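Local coordinates for protein L-lysine 6-oxidase (Marinomonas mediterranea, PDB 3WEU) that catalyses the oxidative deamination of L-lysine at its epsilon-amino group with a cysteine tryptophylquinone cofactor, releasing hydrogen peroxide that gives it antibacterial activity, at residues A[319-324]-A[343-348]; A[363-368]-A[373-378]. One frame throughout, in Å; residues are numbered along the deposited sequence.

Interaction 1 (A[319-324]-A[343-348])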
loop_
_atom_site.group_PDB
_atom_site.type_symbol
_atom_site.label_atom_id
_atom_site.label_comp_id
_atom_site.label_asym_id
_atom_site.label_seq_id
_atom_site.Cartn_x
_atom_site.Cartn_y
_atom_site.Cartn_z
ATOM N N SER A 319 -22.431 35.305 -12.724
ATOM C CA SER A 319 -23.224 36.370 -12.093
ATOM C C SER A 319 -23.935 37.241 -13.079
ATOM O O SER A 319 -25.048 37.702 -12.819
ATOM C CB SER A 319 -22.377 37.156 -11.084
ATOM O OG SER A 319 -21.433 37.847 -11.822
ATOM N N GLY A 320 -23.338 37.502 -14.223
ATOM C CA GLY A 320 -24.015 38.308 -15.245
ATOM C C GLY A 320 -25.300 37.707 -15.782
ATOM O O GLY A 320 -26.037 38.405 -16.453
ATOM N N PHE A 321 -25.548 36.432 -15.510
ATOM C CA PHE A 321 -26.688 35.765 -16.003
ATOM C C PHE A 321 -27.860 35.813 -15.028
ATOM O O PHE A 321 -28.947 35.292 -15.362
ATOM C CB PHE A 321 -26.333 34.370 -16.485
ATOM C CG PHE A 321 -25.301 34.418 -17.584
ATOM C CD1 PHE A 321 -25.708 34.616 -18.896
ATOM C CD2 PHE A 321 -23.934 34.448 -17.318
ATOM C CE1 PHE A 321 -24.774 34.768 -19.943
ATOM C CE2 PHE A 321 -23.003 34.627 -18.334
ATOM C CZ PHE A 321 -23.416 34.777 -19.661
ATOM N N PHE A 322 -27.658 36.380 -13.847
ATOM C CA PHE A 322 -28.781 36.571 -12.962
ATOM C C PHE A 322 -28.755 37.985 -12.347
ATOM O O PHE A 322 -29.327 38.244 -11.309
ATOM C CB PHE A 322 -28.927 35.490 -11.928
ATOM C CG PHE A 322 -27.738 35.304 -11.039
ATOM C CD1 PHE A 322 -27.712 35.860 -9.796
ATOM C CD2 PHE A 322 -26.668 34.535 -11.444
ATOM C CE1 PHE A 322 -26.636 35.641 -8.915
ATOM C CE2 PHE A 322 -25.589 34.303 -10.577
ATOM C CZ PHE A 322 -25.569 34.849 -9.321
ATOM N N SER A 323 -28.108 38.890 -13.022
ATOM C CA SER A 323 -27.934 40.193 -12.420
ATOM C C SER A 323 -29.116 41.108 -12.620
ATOM O O SER A 323 -29.283 42.041 -11.870
ATOM C CB SER A 323 -26.699 40.887 -12.938
ATOM O OG SER A 323 -26.803 41.009 -14.321
ATOM N N PHE A 324 -29.941 40.804 -13.598
ATOM C CA PHE A 324 -30.952 41.745 -14.110
ATOM C C PHE A 324 -30.280 43.099 -14.441
ATOM O O PHE A 324 -30.679 44.209 -14.030
ATOM C CB PHE A 324 -32.171 41.865 -13.142
ATOM C CG PHE A 324 -33.026 40.606 -13.061
ATOM C CD1 PHE A 324 -32.639 39.503 -12.205
ATOM C CD2 PHE A 324 -34.212 40.511 -13.813
ATOM C CE1 PHE A 324 -33.407 38.319 -12.133
ATOM C CE2 PHE A 324 -34.979 39.323 -13.741
ATOM C CZ PHE A 324 -34.564 38.241 -12.910
ATOM N N TYR A 343 -28.089 34.828 -24.551
ATOM C CA TYR A 343 -28.236 33.527 -25.132
ATOM C C TYR A 343 -26.983 33.014 -25.853
ATOM O O TYR A 343 -26.630 31.845 -25.754
ATOM C CB TYR A 343 -29.382 33.566 -26.177
ATOM C CG TYR A 343 -29.482 32.307 -26.993
ATOM C CD1 TYR A 343 -30.050 31.172 -26.488
ATOM C CD2 TYR A 343 -29.008 32.250 -28.294
ATOM C CE1 TYR A 343 -30.165 29.995 -27.265
ATOM C CE2 TYR A 343 -29.110 31.108 -29.068
ATOM C CZ TYR A 343 -29.697 29.965 -28.541
ATOM O OH TYR A 343 -29.756 28.785 -29.277
ATOM N N ASN A 344 -26.318 33.919 -26.544
ATOM C CA ASN A 344 -25.151 33.521 -27.341
ATOM C C ASN A 344 -23.954 33.190 -26.468
ATOM O O ASN A 344 -22.981 32.649 -26.960
ATOM C CB ASN A 344 -24.806 34.565 -28.365
ATOM C CG ASN A 344 -25.735 34.535 -29.561
ATOM O OD1 ASN A 344 -26.166 33.471 -29.992
ATOM N ND2 ASN A 344 -25.818 35.669 -30.231
ATOM N N TYR A 345 -24.042 33.463 -25.152
ATOM C CA TYR A 345 -23.022 32.983 -24.233
ATOM C C TYR A 345 -23.233 31.573 -23.739
ATOM O O TYR A 345 -22.339 31.014 -23.025
ATOM C CB TYR A 345 -22.929 33.939 -23.048
ATOM C CG TYR A 345 -22.137 35.222 -23.278
ATOM C CD1 TYR A 345 -20.860 35.207 -23.909
ATOM C CD2 TYR A 345 -22.617 36.446 -22.837
ATOM C CE1 TYR A 345 -20.101 36.404 -24.047
ATOM C CE2 TYR A 345 -21.873 37.634 -22.991
ATOM C CZ TYR A 345 -20.623 37.586 -23.545
ATOM O OH TYR A 345 -19.915 38.686 -23.655
ATOM N N PHE A 346 -24.375 30.962 -24.086
ATOM C CA PHE A 346 -24.619 29.540 -23.768
ATOM C C PHE A 346 -24.003 28.670 -24.819
ATOM O O PHE A 346 -24.066 28.973 -26.000
ATOM C CB PHE A 346 -26.099 29.261 -23.555
ATOM C CG PHE A 346 -26.598 29.778 -22.216
ATOM C CD1 PHE A 346 -26.692 31.125 -21.951
ATOM C CD2 PHE A 346 -26.953 28.885 -21.254
ATOM C CE1 PHE A 346 -27.102 31.591 -20.708
ATOM C CE2 PHE A 346 -27.362 29.293 -19.997
ATOM C CZ PHE A 346 -27.428 30.650 -19.708
ATOM N N ARG A 347 -23.332 27.594 -24.365
ATOM C CA ARG A 347 -22.814 26.592 -25.302
ATOM C C ARG A 347 -23.944 25.856 -25.997
ATOM O O ARG A 347 -24.917 25.367 -25.365
ATOM C CB ARG A 347 -21.887 25.582 -24.641
ATOM C CG ARG A 347 -20.691 26.183 -23.916
ATOM C CD ARG A 347 -19.659 25.091 -23.550
ATOM N NE ARG A 347 -18.635 25.786 -22.787
ATOM C CZ ARG A 347 -18.756 26.156 -21.498
ATOM N NH1 ARG A 347 -19.767 25.823 -20.756
ATOM N NH2 ARG A 347 -17.803 26.846 -20.937
ATOM N N GLN A 348 -23.837 25.821 -27.334
ATOM C CA GLN A 348 -24.677 24.932 -28.118
ATOM C C GLN A 348 -24.286 23.502 -27.770
ATOM O O GLN A 348 -23.176 23.253 -27.243
ATOM C CB GLN A 348 -24.477 25.265 -29.603
ATOM C CG GLN A 348 -24.975 26.657 -29.978
ATOM C CD GLN A 348 -26.503 26.758 -29.994
ATOM O OE1 GLN A 348 -27.170 25.901 -30.523
ATOM N NE2 GLN A 348 -27.049 27.737 -29.324
#
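F321 carries one whole side of this contact: its ring meets F346 and Y345, and the three side chains illustrate how rings pack when they are turned across one another. With F346 the pair is an offset edge-to-face one, the edge of F346 directed at the face of F321. The ring planes stand at 90°. The closest atoms are CE1 of F346 and CD1 of F321, 3.8 Å from each other, and the two side chains overlap head to tail. Y345 uses its aliphatic carbon as well as its ring. Its CB meets the rim of the F321 ring about level with it, 3.5 Å from F321 CZ, while its ring is set obliquely, with Y345 CD2 3.7 Å from F321 CZ. F321 reaches both neighbours because its CG lies anti to its own carbonyl carbon (chi1 -59°), which sends the ring across to the other segment.

No hydrogen bond joins the two segments. Within 343-348, F346 N bonds to Y343 O at 2.9 Å, and Q348 NE2, with Y343 OH nearly in its amide plane, donates to that hydroxyl over 2.9 Å.

Neighbouring parts of the fold pack on F321 and F346. Y342 adds a further edge-to-face partner for F321 and bonds through its OH to F321 O, while L413 of helix 407-418 packs on F346. The result is an aromatic cluster, here joining the loop after helix 295-308 to the residues that follow helix 336-344.

Interaction 2 (A[363-368]-A[373-378])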
loop_
_atom_site.group_PDB
_atom_site.type_symbol
_atom_site.label_atom_id
_atom_site.label_comp_id
_atom_site.label_asym_id
_atom_site.label_seq_id
_atom_site.Cartn_x
_atom_site.Cartn_y
_atom_site.Cartn_z
ATOM N N VAL A 363 -15.213 24.218 -26.234
ATOM C CA VAL A 363 -14.851 25.595 -26.143
ATOM C C VAL A 363 -15.150 26.124 -24.739
ATOM O O VAL A 363 -16.273 26.081 -24.254
ATOM C CB VAL A 363 -15.622 26.438 -27.169
ATOM C CG1 VAL A 363 -15.147 27.871 -27.174
ATOM C CG2 VAL A 363 -15.397 25.883 -28.597
ATOM N N LEU A 364 -14.127 26.665 -24.111
ATOM C CA LEU A 364 -14.303 27.208 -22.765
ATOM C C LEU A 364 -14.864 28.610 -22.817
ATOM O O LEU A 364 -15.865 28.870 -22.197
ATOM C CB LEU A 364 -12.963 27.268 -22.070
ATOM C CG LEU A 364 -12.943 28.021 -20.752
ATOM C CD1 LEU A 364 -13.801 27.253 -19.781
ATOM C CD2 LEU A 364 -11.519 28.193 -20.216
ATOM N N MET A 365 -14.181 29.520 -23.524
ATOM C CA MET A 365 -14.441 30.980 -23.437
ATOM C C MET A 365 -15.165 31.531 -24.668
ATOM O O MET A 365 -15.041 30.973 -25.773
ATOM C CB MET A 365 -13.147 31.798 -23.318
ATOM C CG MET A 365 -12.258 31.507 -22.158
ATOM S SD MET A 365 -13.136 31.869 -20.625
ATOM C CE MET A 365 -11.765 31.852 -19.491
ATOM N N SER A 366 -15.772 32.681 -24.505
ATOM C CA SER A 366 -16.339 33.449 -25.679
ATOM C C SER A 366 -15.256 33.882 -26.651
ATOM O O SER A 366 -15.519 33.928 -27.835
ATOM C CB SER A 366 -17.031 34.708 -25.117
ATOM O OG SER A 366 -16.129 35.380 -24.236
ATOM N N SER A 367 -14.040 34.174 -26.157
ATOM C CA SER A 367 -12.940 34.654 -26.941
ATOM C C SER A 367 -11.687 34.537 -26.134
ATOM O O SER A 367 -11.733 34.508 -24.922
ATOM C CB SER A 367 -13.120 36.126 -27.207
ATOM O OG SER A 367 -12.124 36.664 -27.966
ATOM N N GLU A 368 -10.561 34.698 -26.782
ATOM C CA GLU A 368 -9.418 34.943 -25.967
ATOM C C GLU A 368 -8.760 36.274 -26.238
ATOM O O GLU A 368 -7.698 36.531 -25.728
ATOM C CB GLU A 368 -8.485 33.716 -25.859
ATOM C CG GLU A 368 -9.030 32.753 -24.737
ATOM C CD GLU A 368 -8.424 31.335 -24.722
ATOM O OE1 GLU A 368 -7.165 31.231 -24.836
ATOM O OE2 GLU A 368 -9.201 30.335 -24.538
ATOM N N ILE A 373 -13.326 38.240 -22.901
ATOM C CA ILE A 373 -13.208 36.934 -22.274
ATOM C C ILE A 373 -14.256 36.643 -21.197
ATOM O O ILE A 373 -14.288 37.286 -20.135
ATOM C CB ILE A 373 -11.845 36.785 -21.646
ATOM C CG1 ILE A 373 -10.788 37.004 -22.699
ATOM C CG2 ILE A 373 -11.665 35.414 -21.082
ATOM C CD1 ILE A 373 -9.386 37.166 -22.176
ATOM N N LEU A 374 -15.065 35.651 -21.461
ATOM C CA LEU A 374 -16.085 35.162 -20.484
ATOM C C LEU A 374 -16.229 33.675 -20.656
ATOM O O LEU A 374 -16.340 33.216 -21.790
ATOM C CB LEU A 374 -17.485 35.821 -20.731
ATOM C CG LEU A 374 -18.586 35.474 -19.746
ATOM C CD1 LEU A 374 -18.257 36.082 -18.371
ATOM C CD2 LEU A 374 -19.901 36.045 -20.284
ATOM N N PRO A 375 -16.272 32.911 -19.548
ATOM C CA PRO A 375 -16.587 31.446 -19.663
ATOM C C PRO A 375 -18.002 31.254 -20.127
ATOM O O PRO A 375 -18.940 31.876 -19.579
ATOM C CB PRO A 375 -16.409 30.903 -18.215
ATOM C CG PRO A 375 -15.431 31.914 -17.568
ATOM C CD PRO A 375 -15.825 33.276 -18.186
ATOM N N LEU A 376 -18.165 30.378 -21.113
ATOM C CA LEU A 376 -19.458 30.090 -21.634
ATOM C C LEU A 376 -20.324 29.271 -20.687
ATOM O O LEU A 376 -19.810 28.728 -19.708
ATOM C CB LEU A 376 -19.319 29.446 -23.000
ATOM C CG LEU A 376 -18.566 30.250 -24.061
ATOM C CD1 LEU A 376 -18.425 29.418 -25.324
ATOM C CD2 LEU A 376 -19.292 31.540 -24.414
ATOM N N MET A 377 -21.649 29.291 -20.937
ATOM C CA MET A 377 -22.629 28.925 -19.954
ATOM C C MET A 377 -23.341 27.619 -20.278
ATOM O O MET A 377 -23.596 27.314 -21.453
ATOM C CB MET A 377 -23.688 30.031 -19.838
ATOM C CG MET A 377 -23.108 31.253 -19.116
ATOM S SD MET A 377 -22.960 30.957 -17.348
ATOM C CE MET A 377 -24.663 30.882 -16.893
ATOM N N PRO A 378 -23.744 26.885 -19.238
ATOM C CA PRO A 378 -23.393 27.107 -17.843
ATOM C C PRO A 378 -21.894 26.725 -17.688
ATOM O O PRO A 378 -21.399 25.844 -18.413
ATOM C CB PRO A 378 -24.303 26.142 -17.094
ATOM C CG PRO A 378 -24.810 25.208 -18.100
ATOM C CD PRO A 378 -24.572 25.716 -19.447
#
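M365 folds its thioether over P375 and I373 at the apolar centre of a hairpin-like loop whose two arms share a single antiparallel beta bridge, M365 with P375 as a non-hydrogen-bonded pair. The chain of M365 bends at its second torsion (chi2 -62°), which turns SD back along the other arm: SD lies 3.8 Å from CG of P375 and 3.9 Å from CG2 of I373, with its CE also against that methyl. The M365 chain lies alongside the proline ring, and Y576 of strand 575-579 packs on both. L376 points at the first arm and rests mainly on backbone, its CG 3.7 Å from the carbonyl carbon of M365 and its CD2 close to S366 N. Further out, V363 CG1 makes a looser apolar contact with L376 CD1.

Two backbone bonds flank the bridge. L376 N donates to L364 O over 3.0 Å and almost straight (175°), and S366 N donates to L374 O over 2.8 Å. The first acceptor is gripped twice, since R347 NH2 also bonds to L364 O.

Toward the turn the pairing becomes less regular. I373 lays CG1 against S367 O, a carbonyl oxygen that the contact buries and that finds no polar partner in the model; the S367 hydroxyl is engaged locally with V369 N. At the polar edge a serine side chain replaces a backbone acceptor: S366 OG, placed between its own backbone N and carbonyl carbon, donates to D372 O and accepts a bent bond from L374 N, 3.0 Å from that OG and with 133° at the hydrogen.

Overall arrangement
Read from the N terminus, the two contacts lie in series, neither nested nor crossed. After helix 295-308, interaction 1 closes a loop of 18 residues that includes most of helix 336-344; the chain then continues to interaction 2, which closes a much tighter turn of four residues before strand 381-382. Their centres are about 11 Å apart, and they touch directly. The 343-348 segment bonds to both arms of the later hairpin-like loop, through Y345 O to M377 N and through R347 NE to V363 O, while M377 packs on F321. Together they link helices 295-308, 336-344 and 407-418 with strand 575-579.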